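Local structure of trans-4-hydroxy-L-proline dehydratase (Clostridioides difficile 70-100-2010, 6VXC) at residues A[295-307]-A[359-371]. The protein catalyses the dehydration of trans-4-hydroxy-L-proline to (S)-1-pyrroline-5-carboxylate by glycyl radical chemistry, a step in the anaerobic breakdown of hydroxyproline. Residues are numbered along the deposited sequence; the frame is centred on the assembly and turned at random.
Sequences NIWDAFTPGRLDQ and DFANINTGGINPD
Arg304 and Asp306 grip the backbone at the end of strand 362-366 and just beyond it. Arg304 NH2 donates to Gly366 O at 2.8 Å and to Ile368 O at 2.9 Å; the second oxygen lies in the guanidinium plane, the first is tilted 29° from it, and NH1 adds a weak bond to Asn364 O. Bends at chi2 (-75°) and chi3 (-70°) turn the chain, which starts out away from the strand, back to bring its guanidinium to three carbonyls. CG of Gln307 lies over one face of that group, offset toward its rim, and NH1 also forms a salt bridge with Asp306 OD1, though its hydrogen bond is weak. Asp306 OD2 receives Gly366 N on its syn side, 2.8 Å away and nearly straight, while also bonding Ser380 of helix 378-390. The carboxylate thus joins the first turn of helix 305-318 to the strand, and a water accepts from Asp306 N, donates to Asn364 O and bonds Thr365 OG1.

Earlier along the strand, Thr301 OG1 donates to Asn362 O at 2.7 Å, from above the carbonyl plane, and accepts from Gly303 N in an ST turn. Asn364 N reaches Gly303 O at 3.2 Å. Ile363 packs with CG1 against CD of Pro302 and CG2 against CB of Leu305, beside helix 324-339. At the other end, CB of Phe360 sits 3.4 Å from Asp298 OD1, and a second water bridges that oxygen to Asp359 OD1, which also forms a salt bridge with Arg176.

The 295-304 loop therefore flanks an outermost strand of the mixed sheet, in the PFL-like core of a glycyl radical enzyme. Its Asp298 end reaches the probable active site: Phe360 and Asp298 adjoin Cys454 and Glu456, the inferred radical cysteine and proton acceptor, and Asp298 OD1 hydrogen-bonds a glycerol probably from the crystallisation liquor.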
loop_
_atom_site.group_PDB
_atom_site.type_symbol
_atom_site.label_atom_id
_atom_site.label_comp_id
_atom_site.label_asym_id
_atom_site.label_seq_id
_atom_site.Cartn_x
_atom_site.Cartn_y
_atom_site.Cartn_z
ATOM N N ASN A 295 12.456 -1.208 6.223
ATOM C CA ASN A 295 11.227 -0.402 6.272
ATOM C C ASN A 295 10.473 -0.559 4.951
ATOM O O ASN A 295 10.473 0.325 4.090
ATOM C CB ASN A 295 11.541 1.065 6.536
ATOM C CG ASN A 295 10.285 1.922 6.576
ATOM O OD1 ASN A 295 9.171 1.397 6.627
ATOM N ND2 ASN A 295 10.458 3.244 6.604
ATOM N N ILE A 296 9.785 -1.700 4.800
ATOM C CA ILE A 296 9.179 -2.065 3.518
ATOM C C ILE A 296 7.812 -1.403 3.354
ATOM O O ILE A 296 7.060 -1.253 4.314
ATOM C CB ILE A 296 9.081 -3.600 3.377
ATOM C CG1 ILE A 296 8.470 -4.218 4.645
ATOM C CG2 ILE A 296 10.439 -4.189 3.048
ATOM C CD1 ILE A 296 8.300 -5.712 4.586
ATOM N N TRP A 297 7.517 -0.969 2.129
ATOM C CA TRP A 297 6.200 -0.436 1.797
ATOM C C TRP A 297 5.107 -1.442 2.135
ATOM O O TRP A 297 5.233 -2.632 1.849
ATOM C CB TRP A 297 6.131 -0.074 0.309
ATOM C CG TRP A 297 6.679 1.292 -0.002
ATOM C CD1 TRP A 297 7.880 1.592 -0.584
ATOM C CD2 TRP A 297 6.037 2.544 0.264
ATOM N NE1 TRP A 297 8.019 2.960 -0.697
ATOM C CE2 TRP A 297 6.902 3.564 -0.180
ATOM C CE3 TRP A 297 4.810 2.900 0.841
ATOM C CZ2 TRP A 297 6.579 4.911 -0.070
ATOM C CZ3 TRP A 297 4.490 4.246 0.946
ATOM C CH2 TRP A 297 5.375 5.231 0.496
ATOM N N ASP A 298 4.024 -0.952 2.739
ATOM C CA ASP A 298 2.832 -1.762 3.031
ATOM C C ASP A 298 3.115 -2.887 4.023
ATOM O O ASP A 298 2.462 -3.936 3.983
ATOM C CB ASP A 298 2.229 -2.337 1.751
ATOM C CG ASP A 298 1.739 -1.251 0.795
ATOM O OD1 ASP A 298 1.715 -0.068 1.189
ATOM O OD2 ASP A 298 1.373 -1.589 -0.338
ATOM N N ALA A 299 4.054 -2.649 4.942
ATOM C CA ALA A 299 4.361 -3.575 6.032
ATOM C C ALA A 299 4.418 -5.024 5.559
ATOM O O ALA A 299 5.256 -5.381 4.733
ATOM C CB ALA A 299 3.330 -3.404 7.150
ATOM N N PHE A 300 3.544 -5.871 6.097
ATOM C CA PHE A 300 3.401 -7.253 5.654
ATOM C C PHE A 300 1.948 -7.648 5.869
ATOM O O PHE A 300 1.204 -6.955 6.564
ATOM C CB PHE A 300 4.373 -8.200 6.409
ATOM C CG PHE A 300 4.716 -9.464 5.652
ATOM C CD1 PHE A 300 5.013 -9.429 4.302
ATOM C CD2 PHE A 300 4.776 -10.681 6.298
ATOM C CE1 PHE A 300 5.349 -10.578 3.609
ATOM C CE2 PHE A 300 5.108 -11.841 5.610
ATOM C CZ PHE A 300 5.401 -11.795 4.273
ATOM N N THR A 301 1.531 -8.745 5.241
ATOM C CA THR A 301 0.160 -9.205 5.409
ATOM C C THR A 301 0.101 -10.696 5.154
ATOM O O THR A 301 0.776 -11.194 4.246
ATOM C CB THR A 301 -0.827 -8.490 4.460
ATOM O OG1 THR A 301 -2.071 -9.200 4.447
ATOM C CG2 THR A 301 -0.285 -8.421 3.034
ATOM N N PRO A 302 -0.741 -11.426 5.885
ATOM C CA PRO A 302 -0.918 -12.848 5.577
ATOM C C PRO A 302 -1.649 -13.087 4.267
ATOM O O PRO A 302 -1.677 -14.236 3.792
ATOM C CB PRO A 302 -1.728 -13.358 6.777
ATOM C CG PRO A 302 -2.506 -12.159 7.197
ATOM C CD PRO A 302 -1.614 -10.983 6.987
ATOM N N GLY A 303 -2.207 -12.044 3.648
ATOM C CA GLY A 303 -2.884 -12.223 2.376
ATOM C C GLY A 303 -4.183 -12.987 2.523
ATOM O O GLY A 303 -5.144 -12.460 3.085
ATOM N N ARG A 304 -4.232 -14.224 2.017
ATOM C CA ARG A 304 -5.451 -15.032 2.022
ATOM C C ARG A 304 -5.577 -15.778 3.355
ATOM O O ARG A 304 -5.532 -17.007 3.433
ATOM C CB ARG A 304 -5.449 -15.978 0.824
ATOM C CG ARG A 304 -5.269 -15.284 -0.541
ATOM C CD ARG A 304 -6.540 -14.533 -1.038
ATOM N NE ARG A 304 -7.564 -15.506 -1.397
ATOM C CZ ARG A 304 -8.631 -15.774 -0.652
ATOM N NH1 ARG A 304 -8.830 -15.105 0.473
ATOM N NH2 ARG A 304 -9.483 -16.712 -1.031
ATOM N N LEU A 305 -5.743 -14.972 4.409
ATOM C CA LEU A 305 -5.710 -15.474 5.777
ATOM C C LEU A 305 -6.750 -16.565 6.008
ATOM O O LEU A 305 -6.445 -17.576 6.638
ATOM C CB LEU A 305 -5.904 -14.314 6.758
ATOM C CG LEU A 305 -5.900 -14.625 8.256
ATOM C CD1 LEU A 305 -4.583 -15.244 8.693
ATOM C CD2 LEU A 305 -6.208 -13.361 9.079
ATOM N N ASP A 306 -7.976 -16.397 5.486
ATOM C CA ASP A 306 -9.003 -17.408 5.734
ATOM C C ASP A 306 -8.661 -18.737 5.066
ATOM O O ASP A 306 -9.070 -19.791 5.560
ATOM C CB ASP A 306 -10.425 -16.927 5.320
ATOM C CG ASP A 306 -10.561 -16.464 3.840
ATOM O OD1 ASP A 306 -9.595 -16.534 3.058
ATOM O OD2 ASP A 306 -11.700 -16.034 3.476
ATOM N N GLN A 307 -7.912 -18.719 3.958
ATOM C CA GLN A 307 -7.494 -19.977 3.343
ATOM C C GLN A 307 -6.410 -20.667 4.169
ATOM O O GLN A 307 -6.418 -21.894 4.305
ATOM C CB GLN A 307 -7.003 -19.745 1.911
ATOM C CG GLN A 307 -8.009 -19.012 0.988
ATOM C CD GLN A 307 -9.368 -19.672 0.969
ATOM O OE1 GLN A 307 -9.527 -20.793 0.467
ATOM N NE2 GLN A 307 -10.357 -18.995 1.543
ATOM N N ASP A 359 -0.165 1.446 7.611
ATOM C CA ASP A 359 0.866 0.837 6.775
ATOM C C ASP A 359 0.284 -0.167 5.789
ATOM O O ASP A 359 1.014 -1.035 5.307
ATOM C CB ASP A 359 1.947 0.161 7.633
ATOM C CG ASP A 359 3.353 0.225 6.997
ATOM O OD1 ASP A 359 3.514 0.756 5.879
ATOM O OD2 ASP A 359 4.299 -0.260 7.644
ATOM N N PHE A 360 -1.022 -0.094 5.511
ATOM C CA PHE A 360 -1.616 -0.735 4.342
ATOM C C PHE A 360 -1.376 -2.243 4.324
ATOM O O PHE A 360 -1.012 -2.816 3.297
ATOM C CB PHE A 360 -1.098 -0.097 3.043
ATOM C CG PHE A 360 -1.430 1.345 2.911
ATOM C CD1 PHE A 360 -0.640 2.308 3.504
ATOM C CD2 PHE A 360 -2.549 1.746 2.206
ATOM C CE1 PHE A 360 -0.949 3.631 3.395
ATOM C CE2 PHE A 360 -2.862 3.075 2.095
ATOM C CZ PHE A 360 -2.058 4.023 2.700
ATOM N N ALA A 361 -1.611 -2.889 5.462
ATOM C CA ALA A 361 -1.539 -4.346 5.554
ATOM C C ALA A 361 -2.903 -4.884 5.139
ATOM O O ALA A 361 -3.854 -4.864 5.918
ATOM C CB ALA A 361 -1.152 -4.808 6.950
ATOM N N ASN A 362 -2.990 -5.357 3.907
ATOM C CA ASN A 362 -4.252 -5.637 3.239
ATOM C C ASN A 362 -4.581 -7.131 3.328
ATOM O O ASN A 362 -3.857 -7.963 2.782
ATOM C CB ASN A 362 -4.142 -5.164 1.788
ATOM C CG ASN A 362 -5.457 -5.203 1.046
ATOM O OD1 ASN A 362 -6.285 -6.078 1.259
ATOM N ND2 ASN A 362 -5.623 -4.276 0.109
ATOM N N ILE A 363 -5.691 -7.462 3.984
ATOM C CA ILE A 363 -6.158 -8.838 4.119
ATOM C C ILE A 363 -7.333 -9.054 3.165
ATOM O O ILE A 363 -8.257 -8.237 3.114
ATOM C CB ILE A 363 -6.520 -9.149 5.587
ATOM C CG1 ILE A 363 -5.257 -9.008 6.462
ATOM C CG2 ILE A 363 -7.137 -10.541 5.705
ATOM C CD1 ILE A 363 -5.445 -9.214 7.959
ATOM N N ASN A 364 -7.262 -10.137 2.372
ATOM C CA ASN A 364 -8.253 -10.522 1.370
ATOM C C ASN A 364 -9.056 -11.713 1.919
ATOM O O ASN A 364 -8.513 -12.812 2.068
ATOM C CB ASN A 364 -7.571 -10.924 0.062
ATOM C CG ASN A 364 -7.142 -9.745 -0.824
ATOM O OD1 ASN A 364 -6.936 -9.946 -2.013
ATOM N ND2 ASN A 364 -6.961 -8.546 -0.255
ATOM N N THR A 365 -10.337 -11.511 2.193
ATOM C CA THR A 365 -11.211 -12.547 2.732
ATOM C C THR A 365 -12.273 -12.910 1.700
ATOM O O THR A 365 -12.823 -12.034 1.022
ATOM C CB THR A 365 -11.843 -12.068 4.060
ATOM O OG1 THR A 365 -10.813 -11.866 5.031
ATOM C CG2 THR A 365 -12.855 -13.068 4.638
ATOM N N GLY A 366 -12.559 -14.202 1.575
ATOM C CA GLY A 366 -13.524 -14.650 0.588
ATOM C C GLY A 366 -12.864 -15.346 -0.590
ATOM O O GLY A 366 -12.185 -16.363 -0.415
ATOM N N GLY A 367 -13.052 -14.800 -1.790
ATOM C CA GLY A 367 -12.326 -15.221 -2.963
ATOM C C GLY A 367 -12.534 -16.689 -3.285
ATOM O O GLY A 367 -13.630 -17.247 -3.132
ATOM N N ILE A 368 -11.465 -17.308 -3.798
ATOM C CA ILE A 368 -11.455 -18.702 -4.220
ATOM C C ILE A 368 -10.335 -19.425 -3.489
ATOM O O ILE A 368 -9.356 -18.821 -3.052
ATOM C CB ILE A 368 -11.295 -18.848 -5.746
ATOM C CG1 ILE A 368 -10.033 -18.121 -6.228
ATOM C CG2 ILE A 368 -12.509 -18.298 -6.470
ATOM C CD1 ILE A 368 -9.869 -18.199 -7.682
ATOM N N ASN A 369 -10.497 -20.739 -3.352
ATOM C CA ASN A 369 -9.468 -21.561 -2.733
ATOM C C ASN A 369 -8.408 -21.938 -3.760
ATOM O O ASN A 369 -8.525 -21.626 -4.948
ATOM C CB ASN A 369 -10.105 -22.780 -2.053
ATOM C CG ASN A 369 -10.835 -23.704 -3.012
ATOM O OD1 ASN A 369 -10.535 -23.781 -4.194
ATOM N ND2 ASN A 369 -11.803 -24.438 -2.476
ATOM N N PRO A 370 -7.331 -22.594 -3.323
ATOM C CA PRO A 370 -6.262 -22.935 -4.267
ATOM C C PRO A 370 -6.725 -23.798 -5.429
ATOM O O PRO A 370 -6.064 -23.791 -6.471
ATOM C CB PRO A 370 -5.238 -23.654 -3.380
ATOM C CG PRO A 370 -5.434 -23.032 -2.045
ATOM C CD PRO A 370 -6.921 -22.835 -1.926
ATOM N N ASP A 371 -7.849 -24.507 -5.306
ATOM C CA ASP A 371 -8.391 -25.267 -6.425
ATOM C C ASP A 371 -9.247 -24.419 -7.357
ATOM O O ASP A 371 -9.682 -24.920 -8.394
ATOM C CB ASP A 371 -9.232 -26.449 -5.912
ATOM C CG ASP A 371 -8.385 -27.535 -5.259
ATOM O OD1 ASP A 371 -7.234 -27.722 -5.686
ATOM O OD2 ASP A 371 -8.871 -28.202 -4.327
HETATM O O HOH W 1 6.679 -1.463 7.001
HETATM O O HOH W 2 2.697 1.589 3.272
HETATM O O HOH W 3 -8.659 -13.754 4.612
#